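Local structure of specific mitochondrial acyl carrier protein (Toxoplasma, 3CE7) at residues 69-74 / 91-96; 19-24 / 85-90. The protein probably carries growing acyl chains on a phosphopantetheine arm as the acyl carrier protein of mitochondrial fatty acid synthesis. One frame throughout, in Å; residues are numbered along the deposited sequence.

Interaction 1 (69-74 / 91-96); sequences EIFDVT and DFVVSE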
loop_
_atom_site.group_PDB
_atom_site.type_symbol
_atom_site.label_atom_id
_atom_site.label_comp_id
_atom_site.label_asym_id
_atom_site.label_seq_id
_atom_site.Cartn_x
_atom_site.Cartn_y
_atom_site.Cartn_z
ATOM N N GLU A 69 1.494 -6.602 -8.417
ATOM C CA GLU A 69 0.690 -7.112 -9.536
ATOM C C GLU A 69 0.093 -5.993 -10.380
ATOM O O GLU A 69 0.152 -6.031 -11.612
ATOM C CB GLU A 69 -0.418 -8.040 -9.018
ATOM C CG GLU A 69 0.092 -9.395 -8.557
ATOM C CD GLU A 69 -0.960 -10.218 -7.819
ATOM O OE1 GLU A 69 -2.075 -9.712 -7.564
ATOM O OE2 GLU A 69 -0.653 -11.379 -7.495
ATOM N N ILE A 70 -0.478 -4.997 -9.711
ATOM C CA ILE A 70 -1.224 -3.945 -10.381
ATOM C C ILE A 70 -0.289 -2.936 -11.054
ATOM O O ILE A 70 -0.571 -2.468 -12.158
ATOM C CB ILE A 70 -2.219 -3.265 -9.409
ATOM C CG1 ILE A 70 -3.391 -4.228 -9.127
ATOM C CG2 ILE A 70 -2.703 -1.935 -9.963
ATOM C CD1 ILE A 70 -4.266 -3.875 -7.933
ATOM N N PHE A 71 0.827 -2.623 -10.400
ATOM C CA PHE A 71 1.704 -1.544 -10.876
ATOM C C PHE A 71 2.986 -2.000 -11.561
ATOM O O PHE A 71 3.753 -1.162 -12.041
ATOM C CB PHE A 71 2.033 -0.559 -9.737
ATOM C CG PHE A 71 0.845 0.233 -9.272
ATOM C CD1 PHE A 71 0.362 1.309 -10.026
ATOM C CD2 PHE A 71 0.183 -0.109 -8.096
ATOM C CE1 PHE A 71 -0.752 2.027 -9.608
ATOM C CE2 PHE A 71 -0.930 0.613 -7.673
ATOM C CZ PHE A 71 -1.394 1.679 -8.427
ATOM N N ASP A 72 3.205 -3.315 -11.600
ATOM C CA ASP A 72 4.392 -3.889 -12.238
ATOM C C ASP A 72 5.678 -3.302 -11.654
ATOM O O ASP A 72 6.520 -2.753 -12.383
ATOM C CB ASP A 72 4.346 -3.692 -13.762
ATOM C CG ASP A 72 3.203 -4.446 -14.424
ATOM O OD1 ASP A 72 2.724 -5.454 -13.859
ATOM O OD2 ASP A 72 2.780 -4.021 -15.519
ATOM N N VAL A 73 5.801 -3.391 -10.333
ATOM C CA VAL A 73 7.031 -3.028 -9.633
ATOM C C VAL A 73 7.465 -4.217 -8.785
ATOM O O VAL A 73 6.647 -5.083 -8.476
ATOM C CB VAL A 73 6.867 -1.766 -8.745
ATOM C CG1 VAL A 73 6.539 -0.554 -9.601
ATOM C CG2 VAL A 73 5.818 -1.978 -7.650
ATOM N N THR A 74 8.750 -4.255 -8.440
ATOM C CA THR A 74 9.288 -5.258 -7.524
ATOM C C THR A 74 9.648 -4.569 -6.220
ATOM O O THR A 74 10.438 -3.621 -6.210
ATOM C CB THR A 74 10.547 -5.947 -8.095
ATOM O OG1 THR A 74 10.203 -6.598 -9.322
ATOM C CG2 THR A 74 11.089 -6.977 -7.117
ATOM N N ASP A 91 4.650 6.165 -2.632
ATOM C CA ASP A 91 5.920 6.802 -2.965
ATOM C C ASP A 91 6.890 5.815 -3.631
ATOM O O ASP A 91 7.595 6.171 -4.587
ATOM C CB ASP A 91 6.568 7.402 -1.716
ATOM C CG ASP A 91 5.842 8.643 -1.187
ATOM O OD1 ASP A 91 4.927 9.178 -1.836
ATOM O OD2 ASP A 91 6.199 9.084 -0.073
ATOM N N PHE A 92 6.948 4.584 -3.113
ATOM C CA PHE A 92 7.864 3.590 -3.673
ATOM C C PHE A 92 7.443 3.221 -5.098
ATOM O O PHE A 92 8.281 3.097 -6.006
ATOM C CB PHE A 92 7.930 2.337 -2.805
ATOM C CG PHE A 92 8.968 1.363 -3.270
ATOM C CD1 PHE A 92 10.314 1.601 -3.028
ATOM C CD2 PHE A 92 8.606 0.230 -4.009
ATOM C CE1 PHE A 92 11.297 0.705 -3.478
ATOM C CE2 PHE A 92 9.578 -0.670 -4.458
ATOM C CZ PHE A 92 10.917 -0.428 -4.199
ATOM N N VAL A 93 6.138 3.065 -5.299
ATOM C CA VAL A 93 5.627 2.719 -6.629
ATOM C C VAL A 93 6.022 3.807 -7.624
ATOM O O VAL A 93 6.580 3.516 -8.691
ATOM C CB VAL A 93 4.099 2.525 -6.618
ATOM C CG1 VAL A 93 3.554 2.482 -8.040
ATOM C CG2 VAL A 93 3.740 1.252 -5.872
ATOM N N VAL A 94 5.744 5.059 -7.273
ATOM C CA VAL A 94 6.027 6.164 -8.185
ATOM C C VAL A 94 7.526 6.245 -8.467
ATOM O O VAL A 94 7.934 6.375 -9.623
ATOM C CB VAL A 94 5.447 7.484 -7.659
ATOM C CG1 VAL A 94 6.026 8.689 -8.433
ATOM C CG2 VAL A 94 3.926 7.433 -7.763
ATOM N N SER A 95 8.337 6.123 -7.414
ATOM C CA SER A 95 9.792 6.195 -7.569
ATOM C C SER A 95 10.302 5.108 -8.515
ATOM O O SER A 95 11.136 5.386 -9.385
ATOM C CB SER A 95 10.503 6.136 -6.213
ATOM O OG SER A 95 10.336 4.880 -5.594
ATOM N N GLU A 96 9.779 3.893 -8.384
ATOM C CA GLU A 96 10.227 2.798 -9.249
ATOM C C GLU A 96 9.809 3.036 -10.690
ATOM O O GLU A 96 10.599 2.851 -11.619
ATOM C CB GLU A 96 9.717 1.454 -8.750
ATOM C CG GLU A 96 10.426 0.982 -7.481
ATOM C CD GLU A 96 11.903 0.690 -7.711
ATOM O OE1 GLU A 96 12.224 -0.277 -8.443
ATOM O OE2 GLU A 96 12.741 1.431 -7.164
HETATM O O HOH W 1 10.427 -2.208 -9.807
HETATM O O HOH W 2 12.802 -2.767 -7.247
#
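Two phenylalanine rings frame this contact, one from each segment. Phe-92 carries CG of Glu-96, one helical turn further on, over one face, 3.5 Å above the plane and nearer the ring margin than its centre, while the carbonyl O of Thr-74 lies in the ring plane at its edge, 3.5 Å from CE2, an approach that would set the electron-rich oxygen against the weakly positive ring edge. The Phe-71 ring has CG2 of Ile-70 over one face; from the other segment Val-93 arrives obliquely, its CG1 3.7 Å from Phe-71 CG, with the two side chains running roughly perpendicular. In the four-helix fold of acyl carrier proteins this is where the end of helix 57-71 and the chain leaving it lean on helix 86-98. The helix is left at Asp-72, whose positive phi (56°) turns the backbone so that Val-73 faces Val-93 and Glu-96. Val-73 CG1 rests 3.9 Å from CB of Glu-96, and its CG2 meets CG2 of Val-93. Polar groups join through water: Glu-96, bent at chi2 (-65°), brings OE1 to two waters, one accepting from Thr-74 N and the other donating to Thr-74 O at 2.7 Å. Its OE2 forms a salt bridge with Lys-99, and Arg-97 hydrogen-bonds to Asp-72 O.

Interaction 2 (19-24 / 85-90); sequences AVTNYI and TLQEIA
The first and last helices of the acyl carrier protein bundle meet here, near the capped start of helix 86-98. That end begins with a capping box: Glu-88 N donates to Thr-85 OG1 at 3.3 Å, and Thr-85 N returns a bond to Glu-88 OE1, which also accepts from Gln-84 N. The short axes of 19-24 and 86-90 pass 9.2 Å apart at 130°, a steeply inclined, broadly antiparallel crossing of two helices in the four-helix fold. Ala-90, with its small side chain, sits where the backbones come closest, its CA within 5.2 Å of Thr-21 CA; its CB lies 3.4 Å from Thr-21 OG1. Ile-24 divides its two branches between Ala-90 and Leu-86. Its CD1, at the end of an extended chain, presses on Ala-90 CA at 3.6 Å, while CG2 meets Leu-86 CD2 at 3.8 Å as the two side chains run antiparallel past one another. On the polar flank Gln-87, bent at chi2 (67°), folds back so that NE2 donates to Thr-21 OG1 at 3.2 Å, the bond bent to 144° at the hydrogen and tilted from the amide plane. Both groups have stronger partners: Gln-87 NE2 bonds to Asp-91 OD1, and Thr-21 OG1 to Ile-17 O. Phe-63 of helix 57-71 also touches Ile-24, Leu-86 and Ile-89.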
loop_
_atom_site.group_PDB
_atom_site.type_symbol
_atom_site.label_atom_id
_atom_site.label_comp_id
_atom_site.label_asym_id
_atom_site.label_seq_id
_atom_site.Cartn_x
_atom_site.Cartn_y
_atom_site.Cartn_z
ATOM N N ALA A 19 -2.597 10.303 -8.126
ATOM C CA ALA A 19 -3.422 9.229 -8.684
ATOM C C ALA A 19 -3.075 7.886 -8.053
ATOM O O ALA A 19 -3.971 7.117 -7.678
ATOM C CB ALA A 19 -3.265 9.180 -10.201
ATOM N N VAL A 20 -1.776 7.619 -7.918
ATOM C CA VAL A 20 -1.312 6.362 -7.336
ATOM C C VAL A 20 -1.723 6.278 -5.858
ATOM O O VAL A 20 -2.142 5.213 -5.389
ATOM C CB VAL A 20 0.214 6.186 -7.529
ATOM C CG1 VAL A 20 0.736 5.002 -6.735
ATOM C CG2 VAL A 20 0.543 6.007 -9.002
ATOM N N THR A 21 -1.598 7.383 -5.127
ATOM C CA THR A 21 -1.972 7.373 -3.712
ATOM C C THR A 21 -3.474 7.118 -3.540
ATOM O O THR A 21 -3.881 6.248 -2.764
ATOM C CB THR A 21 -1.554 8.666 -2.978
ATOM O OG1 THR A 21 -0.134 8.861 -3.099
ATOM C CG2 THR A 21 -1.897 8.541 -1.497
ATOM N N ASN A 22 -4.296 7.836 -4.298
ATOM C CA ASN A 22 -5.743 7.604 -4.274
ATOM C C ASN A 22 -6.090 6.143 -4.584
ATOM O O ASN A 22 -6.914 5.536 -3.896
ATOM C CB ASN A 22 -6.470 8.567 -5.227
ATOM C CG ASN A 22 -6.592 9.971 -4.654
ATOM O OD1 ASN A 22 -6.547 10.152 -3.439
ATOM N ND2 ASN A 22 -6.738 10.972 -5.528
ATOM N N TYR A 23 -5.432 5.567 -5.593
ATOM C CA TYR A 23 -5.688 4.188 -5.978
ATOM C C TYR A 23 -5.333 3.215 -4.855
ATOM O O TYR A 23 -6.100 2.291 -4.525
ATOM C CB TYR A 23 -4.906 3.832 -7.247
ATOM C CG TYR A 23 -5.537 2.681 -7.986
ATOM C CD1 TYR A 23 -6.558 2.914 -8.909
ATOM C CD2 TYR A 23 -5.151 1.366 -7.734
ATOM C CE1 TYR A 23 -7.170 1.871 -9.580
ATOM C CE2 TYR A 23 -5.763 0.303 -8.411
ATOM C CZ TYR A 23 -6.773 0.576 -9.327
ATOM O OH TYR A 23 -7.403 -0.447 -10.018
ATOM N N ILE A 24 -4.170 3.438 -4.255
ATOM C CA ILE A 24 -3.663 2.561 -3.209
ATOM C C ILE A 24 -4.527 2.639 -1.944
ATOM O O ILE A 24 -4.766 1.624 -1.299
ATOM C CB ILE A 24 -2.167 2.833 -2.960
ATOM C CG1 ILE A 24 -1.367 2.241 -4.130
ATOM C CG2 ILE A 24 -1.715 2.300 -1.597
ATOM C CD1 ILE A 24 0.129 2.452 -4.086
ATOM N N THR A 85 3.128 2.944 6.321
ATOM C CA THR A 85 1.963 3.703 5.837
ATOM C C THR A 85 1.743 3.515 4.340
ATOM O O THR A 85 2.668 3.125 3.599
ATOM C CB THR A 85 2.111 5.230 6.070
ATOM O OG1 THR A 85 3.097 5.767 5.168
ATOM C CG2 THR A 85 2.480 5.541 7.527
ATOM N N LEU A 86 0.522 3.796 3.892
ATOM C CA LEU A 86 0.224 3.730 2.457
ATOM C C LEU A 86 0.974 4.792 1.658
ATOM O O LEU A 86 1.323 4.557 0.504
ATOM C CB LEU A 86 -1.269 3.889 2.191
ATOM C CG LEU A 86 -2.159 2.787 2.755
ATOM C CD1 LEU A 86 -3.575 3.209 2.496
ATOM C CD2 LEU A 86 -1.834 1.413 2.124
ATOM N N GLN A 87 1.218 5.962 2.255
ATOM C CA GLN A 87 1.970 6.981 1.537
ATOM C C GLN A 87 3.343 6.458 1.139
ATOM O O GLN A 87 3.820 6.736 0.033
ATOM C CB GLN A 87 2.128 8.265 2.353
ATOM C CG GLN A 87 2.698 9.397 1.523
ATOM C CD GLN A 87 1.732 9.836 0.453
ATOM O OE1 GLN A 87 0.703 10.455 0.750
ATOM N NE2 GLN A 87 2.034 9.492 -0.804
ATOM N N GLU A 88 3.979 5.707 2.032
ATOM C CA GLU A 88 5.294 5.133 1.731
ATOM C C GLU A 88 5.227 4.167 0.549
ATOM O O GLU A 88 6.121 4.137 -0.300
ATOM C CB GLU A 88 5.832 4.411 2.960
ATOM C CG GLU A 88 6.244 5.368 4.083
ATOM C CD GLU A 88 6.542 4.643 5.379
ATOM O OE1 GLU A 88 6.097 3.489 5.525
ATOM O OE2 GLU A 88 7.209 5.229 6.264
ATOM N N ILE A 89 4.160 3.368 0.510
ATOM C CA ILE A 89 3.991 2.397 -0.560
ATOM C C ILE A 89 3.781 3.119 -1.891
ATOM O O ILE A 89 4.451 2.797 -2.892
ATOM C CB ILE A 89 2.864 1.397 -0.266
ATOM C CG1 ILE A 89 3.156 0.682 1.060
ATOM C CG2 ILE A 89 2.767 0.366 -1.414
ATOM C CD1 ILE A 89 2.117 -0.356 1.481
ATOM N N ALA A 90 2.863 4.091 -1.898
ATOM C CA ALA A 90 2.618 4.909 -3.096
ATOM C C ALA A 90 3.905 5.587 -3.573
ATOM O O ALA A 90 4.226 5.571 -4.762
ATOM C CB ALA A 90 1.537 5.936 -2.833
#

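From the N terminus, helix 17-29 supplies the first partner and waits 60 residues, through helices 57-71 and 77-80, until interaction 2 closes that long loop at the start of helix 86-98. Interaction 1 begins within it, at the end of helix 57-71, and closes a shorter loop of 16 residues one segment further along the last helix. Their segments therefore alternate and the loops cross. Helix 86-98 serves both, tied first to helix 17-29 and then to the end of helix 57-71. The two contacts touch directly: Val-20 packs on Val-93 and Val-94, and Phe-71 lies against Tyr-23 and Ile-24, so three helices meet along one continuous run of packing.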